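Local coordinates for malate dehydrogenase (Entamoeba histolytica, PDB 3I0P) that catalyses the reversible NAD-dependent oxidation of malate to oxaloacetate, as a member of the malate/L-lactate dehydrogenase family, at the interface of chains A and B. Sequence-based numbering; all coordinates share one arbitrary frame. Chains: chain A/B, Malate dehydrogenase.

The interface of chains A and B. Residues chain A 83-85, 115, 117, 261; chain B 294-295.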
# COMPACT_ATOMS: atom_id res chain seq x y z
N THR A 83 4.45 -19.93 6.63
CA THR A 83 3.90 -19.76 5.27
C THR A 83 3.06 -20.94 4.81
O THR A 83 3.08 -22.01 5.43
CB THR A 83 5.01 -19.54 4.21
OG1 THR A 83 5.67 -20.78 3.93
CG2 THR A 83 6.02 -18.48 4.66
N CYS A 84 2.34 -20.74 3.71
CA CYS A 84 1.63 -21.82 3.04
C CYS A 84 1.19 -21.43 1.62
O CYS A 84 0.85 -20.26 1.37
CB CYS A 84 0.44 -22.28 3.87
SG CYS A 84 -0.31 -23.81 3.26
N VAL A 85 1.21 -22.40 0.71
CA VAL A 85 0.58 -22.25 -0.61
C VAL A 85 -0.64 -23.16 -0.67
O VAL A 85 -0.56 -24.34 -0.34
CB VAL A 85 1.53 -22.62 -1.78
CG1 VAL A 85 0.79 -22.57 -3.13
CG2 VAL A 85 2.74 -21.71 -1.80
N MET A 115 1.84 -16.05 6.56
CA MET A 115 1.42 -15.68 5.21
C MET A 115 0.93 -16.89 4.44
O MET A 115 1.62 -17.90 4.32
CB MET A 115 2.54 -14.99 4.43
CG MET A 115 2.13 -14.59 3.02
SD MET A 115 3.18 -13.31 2.32
CE MET A 115 2.42 -13.10 0.71
N VAL A 117 -0.82 -17.95 0.72
CA VAL A 117 -1.21 -17.53 -0.63
C VAL A 117 -2.09 -18.59 -1.31
O VAL A 117 -2.03 -19.77 -0.96
CB VAL A 117 0.01 -17.14 -1.52
CG1 VAL A 117 0.71 -15.92 -0.94
CG2 VAL A 117 0.98 -18.30 -1.68
N LEU A 261 3.55 -15.95 -5.97
CA LEU A 261 3.92 -16.87 -4.90
C LEU A 261 3.13 -18.18 -4.96
O LEU A 261 3.66 -19.24 -4.65
CB LEU A 261 3.81 -16.18 -3.53
CG LEU A 261 4.80 -15.03 -3.29
CD1 LEU A 261 4.36 -14.12 -2.15
CD2 LEU A 261 6.22 -15.53 -3.04
N PHE B 294 7.78 -20.44 -0.59
CA PHE B 294 6.55 -20.54 -1.38
C PHE B 294 6.76 -21.23 -2.71
O PHE B 294 6.01 -22.13 -3.08
CB PHE B 294 5.98 -19.15 -1.68
CG PHE B 294 5.48 -18.43 -0.47
CD1 PHE B 294 4.20 -18.68 0.03
CD2 PHE B 294 6.29 -17.49 0.17
CE1 PHE B 294 3.74 -18.01 1.16
CE2 PHE B 294 5.85 -16.82 1.29
CZ PHE B 294 4.56 -17.07 1.79
N ARG B 295 7.78 -20.77 -3.43
CA ARG B 295 8.06 -21.17 -4.79
C ARG B 295 9.56 -21.04 -5.02
O ARG B 295 10.23 -20.26 -4.33
CB ARG B 295 7.29 -20.27 -5.76
CG ARG B 295 7.48 -20.56 -7.23
CD ARG B 295 6.77 -19.53 -8.05
NE ARG B 295 6.67 -19.90 -9.46
CZ ARG B 295 5.95 -19.22 -10.35
NH1 ARG B 295 5.28 -18.14 -9.98
NH2 ARG B 295 5.89 -19.63 -11.61
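B:Phe294 pushes its ring against A:Thr83, A:Val85, A:Met115, A:Val117 and A:Leu261, a knob-in-pocket contact between two copies of a protein of the malate/L-lactate dehydrogenase family, repeated by two-fold symmetry with the chains exchanged. The socket is built from strands 83-87 and 113-119 of chain A, with loop residue A:Leu261 as a further wall; B:Phe294 follows the short 3-10 helix 291-293 and has 101 Å² of its surface buried by chain A. Packing is dense around the ring. A:Thr83 packs over one face near the tip with CB and the methyl CG2, CB lying 3.5 Å from B:Phe294 CZ. The methyl A:Leu261 CD2 lies on the side of the opposite face, towards the margin near CG and CD2, 3.8 Å from B:Phe294 CD2; it also touches CB and so grips the root of the side chain, and the ring is flanked on both faces. A:Met115 reaches the tip at about a right angle: its CG, anti to the backbone N (chi1 -180°), comes to 3.7 Å from B:Phe294 CZ, and the extended chain beyond it carries the sulfur SD past the ring tip. Two valine methyls reach CD1 from different directions. A:Val85 CG2 lies at the ring edge, in plane, 3.8 Å from B:Phe294 CD1, whereas A:Val117 CG2, 3.7 Å from B:Phe294 CD1, is displaced from the plane towards the A:Leu261 side. The backbone carbonyl A:Cys84 O also lies at the edge in plane, 3.7 Å from B:Phe294 CE1. The looser margin begins at B:Arg295. Its CB approaches the carbonyl A:Leu261 O at 3.9 Å, but the residue loses merely 3 Å² to chain A, and its side chain runs away from the aromatic socket.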